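Local structure of conserved hypothetical secreted protein (Helicobacter pylori, 4RNZ) at residues I62-L66 and R217-G221; P203-G207 and P310-L314; L257-R261 and Y305-R309; S174-Y178 and G315-T319. The protein is a zinc-containing M23 family metallopeptidase that determines cell shape and probably acts as an endopeptidase on peptidoglycan. All coordinates share one frame; numbering follows the deposited sequence.

Interaction 1 (I62-L66 and R217-G221); sequences ISQDL and RPHYG. With ZN (zinc ion), chain B.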
loop_
_atom_site.group_PDB
_atom_site.type_symbol
_atom_site.label_atom_id
_atom_site.label_comp_id
_atom_site.label_asym_id
_atom_site.label_seq_id
_atom_site.Cartn_x
_atom_site.Cartn_y
_atom_site.Cartn_z
ATOM N N ILE A 62 10.948 4.278 -2.776
ATOM C CA ILE A 62 10.829 2.994 -2.094
ATOM C C ILE A 62 9.517 2.859 -1.314
ATOM O O ILE A 62 9.208 1.778 -0.859
ATOM C CB ILE A 62 12.034 2.649 -1.198
ATOM C CG1 ILE A 62 12.364 3.751 -0.214
ATOM C CG2 ILE A 62 13.279 2.363 -2.039
ATOM C CD1 ILE A 62 13.566 3.396 0.635
ATOM N N SER A 63 8.781 3.953 -1.130
ATOM C CA SER A 63 7.436 3.905 -0.560
ATOM C C SER A 63 6.705 5.119 -1.108
ATOM O O SER A 63 7.217 5.798 -2.003
ATOM C CB SER A 63 7.478 3.949 0.970
ATOM O OG SER A 63 7.872 5.229 1.464
ATOM N N GLN A 64 5.527 5.410 -0.575
ATOM C CA GLN A 64 4.783 6.590 -1.004
ATOM C C GLN A 64 5.393 7.883 -0.465
ATOM O O GLN A 64 5.104 8.968 -0.970
ATOM C CB GLN A 64 3.311 6.505 -0.590
ATOM C CG GLN A 64 3.077 6.687 0.902
ATOM C CD GLN A 64 3.158 5.386 1.687
ATOM O OE1 GLN A 64 3.894 4.456 1.328
ATOM N NE2 GLN A 64 2.408 5.320 2.770
ATOM N N ASP A 65 6.227 7.801 0.563
ATOM C CA ASP A 65 6.852 9.023 1.039
ATOM C C ASP A 65 8.345 8.970 1.293
ATOM O O ASP A 65 8.888 9.918 1.846
ATOM C CB ASP A 65 6.111 9.568 2.244
ATOM C CG ASP A 65 6.057 8.598 3.357
ATOM O OD1 ASP A 65 7.080 7.940 3.591
ATOM O OD2 ASP A 65 4.981 8.494 3.980
ATOM N N LEU A 66 9.008 7.908 0.846
ATOM C CA LEU A 66 10.462 7.799 0.967
ATOM C C LEU A 66 11.085 7.368 -0.356
ATOM O O LEU A 66 10.541 6.510 -1.087
ATOM C CB LEU A 66 10.835 6.778 2.045
ATOM C CG LEU A 66 12.285 6.802 2.514
ATOM C CD1 LEU A 66 12.565 8.036 3.361
ATOM C CD2 LEU A 66 12.589 5.532 3.312
ATOM N N ARG A 217 15.622 5.881 10.463
ATOM C CA ARG A 217 14.607 5.262 11.317
ATOM C C ARG A 217 13.480 4.477 10.596
ATOM O O ARG A 217 12.802 3.680 11.251
ATOM C CB ARG A 217 13.973 6.311 12.256
ATOM C CG ARG A 217 12.793 5.774 13.083
ATOM C CD ARG A 217 12.277 6.724 14.152
ATOM N NE ARG A 217 13.246 6.876 15.235
ATOM C CZ ARG A 217 13.873 8.008 15.560
ATOM N NH1 ARG A 217 13.638 9.143 14.912
ATOM N NH2 ARG A 217 14.743 8.003 16.562
ATOM N N PRO A 218 13.254 4.684 9.275
ATOM C CA PRO A 218 12.083 3.998 8.692
ATOM C C PRO A 218 12.308 2.505 8.527
ATOM O O PRO A 218 13.306 2.107 7.945
ATOM C CB PRO A 218 11.920 4.647 7.315
ATOM C CG PRO A 218 12.870 5.782 7.281
ATOM C CD PRO A 218 13.954 5.484 8.265
ATOM N N HIS A 219 11.376 1.692 9.009
ATOM C CA HIS A 219 11.475 0.227 8.866
ATOM C C HIS A 219 10.122 -0.337 8.454
ATOM O O HIS A 219 9.163 -0.262 9.215
ATOM C CB HIS A 219 11.961 -0.398 10.170
ATOM C CG HIS A 219 12.107 -1.891 10.124
ATOM N ND1 HIS A 219 11.530 -2.721 11.062
ATOM C CD2 HIS A 219 12.742 -2.701 9.248
ATOM C CE1 HIS A 219 11.828 -3.976 10.780
ATOM N NE2 HIS A 219 12.573 -3.989 9.692
ATOM N N TYR A 220 10.045 -0.870 7.234
ATOM C CA TYR A 220 8.765 -1.198 6.630
ATOM C C TYR A 220 8.357 -2.675 6.849
ATOM O O TYR A 220 7.861 -3.337 5.945
ATOM C CB TYR A 220 8.768 -0.820 5.152
ATOM C CG TYR A 220 8.818 0.682 4.878
ATOM C CD1 TYR A 220 8.111 1.582 5.664
ATOM C CD2 TYR A 220 9.564 1.191 3.811
ATOM C CE1 TYR A 220 8.151 2.954 5.403
ATOM C CE2 TYR A 220 9.614 2.561 3.546
ATOM C CZ TYR A 220 8.905 3.433 4.347
ATOM O OH TYR A 220 8.925 4.785 4.100
ATOM N N GLY A 221 8.533 -3.146 8.074
ATOM C CA GLY A 221 8.147 -4.500 8.464
ATOM C C GLY A 221 8.449 -4.656 9.937
ATOM O O GLY A 221 8.731 -3.694 10.619
HETATM ZN ZN ZN B . 13.239 -5.625 8.800
HETATM O O HOH W 1 7.685 6.414 5.850
#
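The Y220 ring reaches the 62-66 loop with its hydroxyl end: CD2 of L66, OG of S63 and the carbonyl O of I62 all lie obliquely round it, while a water sits at its edge, in the ring plane. The imidazole of H219 has the backbone N of G221 over the centre of one face. Y220 OH is the hub of the contact. S63 OG donates to it at 2.9 Å, and a water 2.7 Å from Y220 OH donates to OD1 of D65. OD2 of the same carboxylate forms a salt bridge with R208. A chi1 of 71° sets S63 OG between its own N and carbonyl carbon, where it can also accept from D65 N at 3.2 Å, closing an ST turn. L66 supplies the apolar side, its CB 3.4 Å from Y220 OH and its CD2 4.0 Å from CG of P218. H219, beside these anchoring residues, points elsewhere and binds zinc through NE2 at 2.0 Å; D223, H301 and E34 complete the site. H219 and D223 form the HxxxD signature of M23 peptidases, and coordination of the metal by E34, from the N-terminal region, is consistent with a latent, self-blocked active site.

Interaction 2 (P203-G207 and P310-L314); sequences PFSYG and PINPL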
loop_
_atom_site.group_PDB
_atom_site.type_symbol
_atom_site.label_atom_id
_atom_site.label_comp_id
_atom_site.label_asym_id
_atom_site.label_seq_id
_atom_site.Cartn_x
_atom_site.Cartn_y
_atom_site.Cartn_z
ATOM N N PRO A 203 10.634 -2.890 15.449
ATOM C CA PRO A 203 9.255 -2.797 15.009
ATOM C C PRO A 203 9.113 -1.982 13.722
ATOM O O PRO A 203 10.085 -1.451 13.186
ATOM C CB PRO A 203 8.571 -2.081 16.184
ATOM C CG PRO A 203 9.633 -1.189 16.725
ATOM C CD PRO A 203 10.932 -1.934 16.536
ATOM N N PHE A 204 7.888 -1.896 13.250
ATOM C CA PHE A 204 7.556 -1.088 12.102
ATOM C C PHE A 204 7.719 0.362 12.456
ATOM O O PHE A 204 7.320 0.774 13.523
ATOM C CB PHE A 204 6.103 -1.342 11.705
ATOM C CG PHE A 204 5.669 -0.592 10.478
ATOM C CD1 PHE A 204 5.190 0.719 10.570
ATOM C CD2 PHE A 204 5.772 -1.178 9.228
ATOM C CE1 PHE A 204 4.784 1.416 9.428
ATOM C CE2 PHE A 204 5.369 -0.482 8.074
ATOM C CZ PHE A 204 4.876 0.809 8.176
ATOM N N SER A 205 8.265 1.147 11.534
ATOM C CA SER A 205 8.346 2.591 11.709
ATOM C C SER A 205 8.277 3.351 10.368
ATOM O O SER A 205 8.951 3.003 9.389
ATOM C CB SER A 205 9.638 2.957 12.449
ATOM O OG SER A 205 9.743 4.367 12.556
ATOM N N TYR A 206 7.440 4.377 10.332
ATOM C CA TYR A 206 7.447 5.328 9.216
ATOM C C TYR A 206 8.685 6.214 9.235
ATOM O O TYR A 206 9.086 6.737 8.194
ATOM C CB TYR A 206 6.180 6.191 9.228
ATOM C CG TYR A 206 4.947 5.409 8.864
ATOM C CD1 TYR A 206 4.830 4.841 7.606
ATOM C CD2 TYR A 206 3.892 5.226 9.780
ATOM C CE1 TYR A 206 3.713 4.110 7.251
ATOM C CE2 TYR A 206 2.761 4.505 9.424
ATOM C CZ TYR A 206 2.689 3.950 8.159
ATOM O OH TYR A 206 1.608 3.214 7.776
ATOM N N GLY A 207 9.299 6.358 10.409
ATOM C CA GLY A 207 10.468 7.209 10.588
ATOM C C GLY A 207 10.146 8.697 10.621
ATOM O O GLY A 207 11.046 9.516 10.453
ATOM N N PRO A 310 3.338 0.311 2.675
ATOM C CA PRO A 310 3.671 -0.456 3.877
ATOM C C PRO A 310 2.791 -0.032 5.038
ATOM O O PRO A 310 2.489 1.151 5.197
ATOM C CB PRO A 310 5.150 -0.093 4.155
ATOM C CG PRO A 310 5.505 1.036 3.247
ATOM C CD PRO A 310 4.432 1.184 2.215
ATOM N N ILE A 311 2.380 -1.008 5.838
ATOM C CA ILE A 311 1.507 -0.795 6.964
ATOM C C ILE A 311 2.022 -1.684 8.110
ATOM O O ILE A 311 2.613 -2.750 7.866
ATOM C CB ILE A 311 0.035 -1.084 6.555
ATOM C CG1 ILE A 311 -0.940 -0.643 7.654
ATOM C CG2 ILE A 311 -0.160 -2.555 6.207
ATOM C CD1 ILE A 311 -2.405 -0.564 7.231
ATOM N N ASN A 312 1.872 -1.209 9.341
ATOM C CA ASN A 312 2.339 -1.953 10.505
ATOM C C ASN A 312 1.621 -3.308 10.615
ATOM O O ASN A 312 0.397 -3.354 10.802
ATOM C CB ASN A 312 2.136 -1.150 11.799
ATOM C CG ASN A 312 2.692 -1.870 13.013
ATOM O OD1 ASN A 312 3.314 -2.930 12.914
ATOM N ND2 ASN A 312 2.461 -1.305 14.169
ATOM N N PRO A 313 2.374 -4.419 10.482
ATOM C CA PRO A 313 1.731 -5.742 10.486
ATOM C C PRO A 313 1.015 -6.012 11.814
ATOM O O PRO A 313 -0.036 -6.655 11.830
ATOM C CB PRO A 313 2.901 -6.701 10.289
ATOM C CG PRO A 313 3.922 -5.887 9.575
ATOM C CD PRO A 313 3.815 -4.528 10.223
ATOM N N LEU A 314 1.577 -5.486 12.896
ATOM C CA LEU A 314 1.045 -5.705 14.227
ATOM C C LEU A 314 -0.376 -5.197 14.377
ATOM O O LEU A 314 -1.174 -5.801 15.090
ATOM C CB LEU A 314 1.968 -5.082 15.265
ATOM C CG LEU A 314 3.398 -5.644 15.281
ATOM C CD1 LEU A 314 4.057 -5.188 16.570
ATOM C CD2 LEU A 314 3.502 -7.168 15.139
HETATM O O HOH W 2 5.623 -3.077 14.518
HETATM O O HOH W 3 0.929 1.584 9.796
#
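The 203-207 loop and the 310-314 segment run in roughly opposite senses, 150° apart between their touching parts, and come closest at F204 and N312, whose CA atoms are 5.5 Å apart. F204 lays its ring on the opposing backbone. One face takes N312 N, 3.6 Å above the ring centre, and the carbonyl carbon of I311 nearer the rim. With CG anti to the backbone N (chi1 -177°), the phenyl group is directed at the chain it covers, while its CE2 touches P310 CB at 3.9 Å in the ring plane. The N312 amide runs antiparallel to the phenyl group, its plane nearly parallel to the ring (10°), and its OD1 lies 3.4 Å from F204 CB. This is the margin of the M23 catalytic domain: P310 and I311 lie on strand 309-311, and N312 OD1 closes an Asx turn by accepting from L314 N at 3.1 Å. P203 O, just before F204, is hydrogen-bonded to ND1 of the zinc ligand H219. F204 turns an edge to Y206, CE1 standing over the centre of the tyrosine ring, whose other contacts include a cation-pi interaction with R208. Two waters stitch the chains together: one is donated to by F204 N and donates to N312 OD1 at 2.8 Å, the other joins Y206 OH to N312 N, from which it accepts at 3.0 Å.

Interaction 3 (L257-R261 and Y305-R309); sequences LNELR and YKNSR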
loop_
_atom_site.group_PDB
_atom_site.type_symbol
_atom_site.label_atom_id
_atom_site.label_comp_id
_atom_site.label_asym_id
_atom_site.label_seq_id
_atom_site.Cartn_x
_atom_site.Cartn_y
_atom_site.Cartn_z
ATOM N N LEU A 257 -3.125 -11.320 -1.074
ATOM C CA LEU A 257 -4.488 -11.604 -0.669
ATOM C C LEU A 257 -5.245 -10.299 -0.716
ATOM O O LEU A 257 -4.942 -9.367 0.049
ATOM C CB LEU A 257 -4.539 -12.199 0.754
ATOM C CG LEU A 257 -5.949 -12.546 1.250
ATOM C CD1 LEU A 257 -6.539 -13.711 0.463
ATOM C CD2 LEU A 257 -5.951 -12.863 2.739
ATOM N N ASN A 258 -6.251 -10.237 -1.594
ATOM C CA ASN A 258 -7.017 -9.020 -1.807
ATOM C C ASN A 258 -6.039 -7.855 -2.040
ATOM O O ASN A 258 -5.169 -7.977 -2.876
ATOM C CB ASN A 258 -7.988 -8.771 -0.654
ATOM C CG ASN A 258 -8.987 -9.914 -0.464
ATOM O OD1 ASN A 258 -9.160 -10.760 -1.333
ATOM N ND2 ASN A 258 -9.650 -9.927 0.671
ATOM N N GLU A 259 -6.143 -6.762 -1.293
ATOM C CA GLU A 259 -5.236 -5.624 -1.492
ATOM C C GLU A 259 -3.929 -5.712 -0.682
ATOM O O GLU A 259 -3.134 -4.764 -0.677
ATOM C CB GLU A 259 -5.963 -4.301 -1.247
ATOM C CG GLU A 259 -6.400 -3.980 0.184
ATOM C CD GLU A 259 -7.812 -4.472 0.519
ATOM O OE1 GLU A 259 -8.018 -5.710 0.491
ATOM O OE2 GLU A 259 -8.696 -3.636 0.841
ATOM N N LEU A 260 -3.689 -6.858 -0.045
ATOM C CA LEU A 260 -2.454 -7.073 0.697
ATOM C C LEU A 260 -1.365 -7.799 -0.064
ATOM O O LEU A 260 -1.589 -8.760 -0.809
ATOM C CB LEU A 260 -2.692 -7.806 2.035
ATOM C CG LEU A 260 -3.556 -7.172 3.134
ATOM C CD1 LEU A 260 -3.520 -7.999 4.431
ATOM C CD2 LEU A 260 -3.173 -5.735 3.446
ATOM N N ARG A 261 -0.144 -7.356 0.194
ATOM C CA ARG A 261 1.039 -8.108 -0.134
ATOM C C ARG A 261 1.838 -8.333 1.164
ATOM O O ARG A 261 2.154 -7.386 1.890
ATOM C CB ARG A 261 1.839 -7.298 -1.134
ATOM C CG ARG A 261 3.141 -7.882 -1.637
ATOM C CD ARG A 261 3.769 -6.875 -2.625
ATOM N NE ARG A 261 5.173 -6.916 -2.385
ATOM C CZ ARG A 261 5.946 -5.947 -1.925
ATOM N NH1 ARG A 261 5.542 -4.689 -1.742
ATOM N NH2 ARG A 261 7.188 -6.280 -1.675
ATOM N N TYR A 305 1.913 -4.845 3.072
ATOM C CA TYR A 305 1.608 -3.717 2.171
ATOM C C TYR A 305 0.124 -3.722 1.839
ATOM O O TYR A 305 -0.373 -4.718 1.322
ATOM C CB TYR A 305 2.383 -3.869 0.872
ATOM C CG TYR A 305 3.852 -3.743 1.106
ATOM C CD1 TYR A 305 4.600 -4.837 1.519
ATOM C CD2 TYR A 305 4.498 -2.513 0.960
ATOM C CE1 TYR A 305 5.949 -4.703 1.808
ATOM C CE2 TYR A 305 5.856 -2.386 1.223
ATOM C CZ TYR A 305 6.556 -3.491 1.661
ATOM O OH TYR A 305 7.889 -3.392 1.932
ATOM N N LYS A 306 -0.575 -2.637 2.157
ATOM C CA LYS A 306 -1.977 -2.471 1.785
ATOM C C LYS A 306 -2.054 -1.469 0.636
ATOM O O LYS A 306 -1.692 -0.322 0.822
ATOM C CB LYS A 306 -2.800 -1.940 2.954
ATOM C CG LYS A 306 -4.275 -1.731 2.611
ATOM C CD LYS A 306 -5.099 -1.236 3.796
ATOM C CE LYS A 306 -6.517 -0.838 3.374
ATOM N NZ LYS A 306 -7.437 -0.571 4.528
ATOM N N ASN A 307 -2.541 -1.900 -0.521
ATOM C CA ASN A 307 -2.694 -1.006 -1.682
ATOM C C ASN A 307 -1.350 -0.368 -2.055
ATOM O O ASN A 307 -1.266 0.819 -2.377
ATOM C CB ASN A 307 -3.773 0.048 -1.420
ATOM C CG ASN A 307 -5.170 -0.536 -1.502
ATOM O OD1 ASN A 307 -5.413 -1.393 -2.318
ATOM N ND2 ASN A 307 -6.080 -0.065 -0.665
ATOM N N SER A 308 -0.307 -1.186 -1.941
ATOM C CA SER A 308 1.071 -0.850 -2.286
ATOM C C SER A 308 1.844 -0.123 -1.184
ATOM O O SER A 308 3.063 0.011 -1.278
ATOM C CB SER A 308 1.126 -0.079 -3.628
ATOM O OG SER A 308 0.978 1.322 -3.368
ATOM N N ARG A 309 1.170 0.326 -0.129
ATOM C CA ARG A 309 1.805 1.092 0.921
ATOM C C ARG A 309 2.112 0.224 2.150
ATOM O O ARG A 309 1.265 -0.515 2.607
ATOM C CB ARG A 309 0.910 2.242 1.327
ATOM C CG ARG A 309 0.714 3.262 0.199
ATOM C CD ARG A 309 -0.237 4.362 0.619
ATOM N NE ARG A 309 -1.615 3.892 0.666
ATOM C CZ ARG A 309 -2.509 3.995 -0.325
ATOM N NH1 ARG A 309 -2.215 4.564 -1.497
ATOM N NH2 ARG A 309 -3.738 3.528 -0.135
HETATM O O HOH W 4 -9.107 -1.264 -0.533
HETATM O O HOH W 5 -0.275 -4.043 -1.446
#
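R261 and Y305 form a hydrogen-bonded antiparallel pair, with R261 N giving its proton to Y305 O at 2.9 Å and Y305 N returning one to R261 O at 2.8 Å. Two residues further along each chain, N307 N donates to E259 O at 2.9 Å in a nearly straight bond (173°), which joins the type II' turn of 257-260 to the type I' turn of 306-309. The pair L260 and K306 between them is non-hydrogen-bonded. On the face carrying R261 and Y305, the guanidinium lies over the phenol ring in a cation-pi stack, its plane tilted by 26° and NH1 3.3 Å above the ring centre. Extended through chi2, the arginine chain turns at chi3 (142°) and runs alongside Y305, its end over the ring. Salt bridges to E38 and E254 hold the guanidinium from outside. On the other face CD2 of L260 packs on CB of K306 at 3.8 Å, and the lysine runs on, fully extended, to G176 O. E259 CB meets OD1 of N307 at 3.1 Å, and a water links the glutamate OE2 to N307 ND2. Strand 260-267 thus lies beside strand 299-306 in the sheet of the peptidase domain, with helix 112-121, strand 153-163 and strand 178-179 of the second domain packed against the turn ends.

Interaction 4 (S174-Y178 and G315-T319); sequences SNGHY and GYIRT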
loop_
_atom_site.group_PDB
_atom_site.type_symbol
_atom_site.label_atom_id
_atom_site.label_comp_id
_atom_site.label_asym_id
_atom_site.label_seq_id
_atom_site.Cartn_x
_atom_site.Cartn_y
_atom_site.Cartn_z
ATOM N N SER A 174 -6.360 7.484 9.726
ATOM C CA SER A 174 -4.915 7.708 9.573
ATOM C C SER A 174 -4.071 6.445 9.866
ATOM O O SER A 174 -2.980 6.290 9.310
ATOM C CB SER A 174 -4.478 8.847 10.489
ATOM O OG SER A 174 -4.923 8.580 11.795
ATOM N N ASN A 175 -4.580 5.549 10.715
ATOM C CA ASN A 175 -3.930 4.245 10.964
ATOM C C ASN A 175 -3.927 3.251 9.787
ATOM O O ASN A 175 -3.339 2.181 9.906
ATOM C CB ASN A 175 -4.505 3.566 12.231
ATOM C CG ASN A 175 -5.919 3.024 12.031
ATOM O OD1 ASN A 175 -6.368 2.776 10.896
ATOM N ND2 ASN A 175 -6.624 2.818 13.133
ATOM N N GLY A 176 -4.596 3.579 8.681
ATOM C CA GLY A 176 -4.577 2.739 7.470
ATOM C C GLY A 176 -5.697 1.708 7.334
ATOM O O GLY A 176 -5.858 1.104 6.273
ATOM N N HIS A 177 -6.471 1.513 8.396
ATOM C CA HIS A 177 -7.613 0.596 8.392
ATOM C C HIS A 177 -8.924 1.323 8.043
ATOM O O HIS A 177 -8.987 2.542 8.134
ATOM C CB HIS A 177 -7.730 -0.063 9.758
ATOM C CG HIS A 177 -6.521 -0.877 10.125
ATOM N ND1 HIS A 177 -6.582 -2.230 10.376
ATOM C CD2 HIS A 177 -5.215 -0.534 10.257
ATOM C CE1 HIS A 177 -5.374 -2.683 10.661
ATOM N NE2 HIS A 177 -4.524 -1.677 10.592
ATOM N N TYR A 178 -9.940 0.557 7.631
ATOM C CA TYR A 178 -11.271 1.072 7.270
ATOM C C TYR A 178 -12.245 0.839 8.416
ATOM O O TYR A 178 -12.177 -0.199 9.083
ATOM C CB TYR A 178 -11.833 0.339 6.065
ATOM C CG TYR A 178 -11.136 0.529 4.719
ATOM C CD1 TYR A 178 -10.841 1.811 4.205
ATOM C CD2 TYR A 178 -10.836 -0.593 3.923
ATOM C CE1 TYR A 178 -10.237 1.953 2.956
ATOM C CE2 TYR A 178 -10.247 -0.471 2.682
ATOM C CZ TYR A 178 -9.935 0.799 2.190
ATOM O OH TYR A 178 -9.355 0.874 0.930
ATOM N N GLY A 315 -0.718 -4.129 13.662
ATOM C CA GLY A 315 -2.090 -3.652 13.639
ATOM C C GLY A 315 -3.120 -4.657 13.188
ATOM O O GLY A 315 -4.301 -4.514 13.511
ATOM N N TYR A 316 -2.708 -5.675 12.435
ATOM C CA TYR A 316 -3.639 -6.692 11.949
ATOM C C TYR A 316 -3.512 -8.020 12.662
ATOM O O TYR A 316 -4.234 -8.977 12.315
ATOM C CB TYR A 316 -3.370 -6.997 10.487
ATOM C CG TYR A 316 -3.873 -6.000 9.500
ATOM C CD1 TYR A 316 -5.227 -5.979 9.123
ATOM C CD2 TYR A 316 -2.998 -5.119 8.882
ATOM C CE1 TYR A 316 -5.689 -5.075 8.179
ATOM C CE2 TYR A 316 -3.446 -4.218 7.937
ATOM C CZ TYR A 316 -4.790 -4.201 7.583
ATOM O OH TYR A 316 -5.214 -3.292 6.637
ATOM N N ILE A 317 -2.559 -8.136 13.584
ATOM C CA ILE A 317 -2.473 -9.370 14.366
ATOM C C ILE A 317 -3.338 -9.201 15.607
ATOM O O ILE A 317 -3.023 -8.433 16.485
ATOM C CB ILE A 317 -1.026 -9.722 14.700
ATOM C CG1 ILE A 317 -0.308 -10.058 13.383
ATOM C CG2 ILE A 317 -0.974 -10.906 15.657
ATOM C CD1 ILE A 317 1.153 -10.388 13.516
ATOM N N ARG A 318 -4.477 -9.850 15.596
ATOM C CA ARG A 318 -5.515 -9.682 16.591
ATOM C C ARG A 318 -6.470 -10.820 16.378
ATOM O O ARG A 318 -6.422 -11.450 15.356
ATOM C CB ARG A 318 -6.263 -8.375 16.371
ATOM C CG ARG A 318 -7.162 -8.355 15.136
ATOM C CD ARG A 318 -7.073 -7.042 14.380
ATOM N NE ARG A 318 -7.478 -7.129 12.975
ATOM C CZ ARG A 318 -7.574 -6.066 12.183
ATOM N NH1 ARG A 318 -7.295 -4.878 12.677
ATOM N NH2 ARG A 318 -7.965 -6.174 10.916
ATOM N N THR A 319 -7.386 -11.033 17.303
ATOM C CA THR A 319 -8.368 -12.098 17.165
ATOM C C THR A 319 -9.736 -11.587 16.807
ATOM O O THR A 319 -10.534 -12.285 16.221
ATOM C CB THR A 319 -8.513 -12.883 18.463
ATOM O OG1 THR A 319 -7.223 -13.233 18.953
ATOM C CG2 THR A 319 -9.282 -14.103 18.202
#
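H177 and Y316 approach from opposite directions and overlap obliquely, their planes 31° apart and their centroids separated by 4.2 Å. The backbone N of H177 closes an Asx turn in the 174-178 loop, donating to N175 OD1 at 2.8 Å; this loop belongs to the second domain, whereas 315-319 follows the last strand of the peptidase sheet, so the pair joins two domains. The overlap is uneven. CE1 of the imidazole stands over the middle of the phenol ring, 3.3 Å above its plane, while Y316 OH lies beyond the imidazole centre, over one face but toward the rim. With CG anti to the carbonyl carbon (chi1 -61°), the H177 side chain is sent out toward the 315-319 segment, and the end of Y316 comes round to meet it. R318 also meets the histidine, with NH1 3.5 Å from CE1 of H177, but its guanidinium is turned 64° from the imidazole and makes no flat stack on it. A shared acid may account for the closeness of two such groups: E185 is hydrogen-bonded to H177 ND1 and forms a salt bridge with R318 NH1, so the carboxylate would offset the local positive charge. The arginine chain, bent at chi2, folds back against its own segment, with the CA of Y316 3.9 Å above the centre of the R318 guanidinium.

How the interactions relate
Along the chain the contacts interlock. Interaction 3 is nested inside the loops closed by interactions 2 and 4, interaction 2 is itself nested within interaction 4, and interaction 1 crosses both 2 and 4. Strands 299-306 and 309-311, neighbours in one sheet, link interactions 2 and 3, whose centres are about 14 Å apart. Interactions 1 and 2, their centres about 8 Å apart, meet beside the zinc ligand H219, which is hydrogen-bonded to the carbonyls of P203 and S205. I311 connects interaction 2 to interaction 4, and K306 connects 3 to 4 through G176. The peptidase domain is thus in contact with the N-terminal domain through interaction 1 and with the second domain through interaction 4.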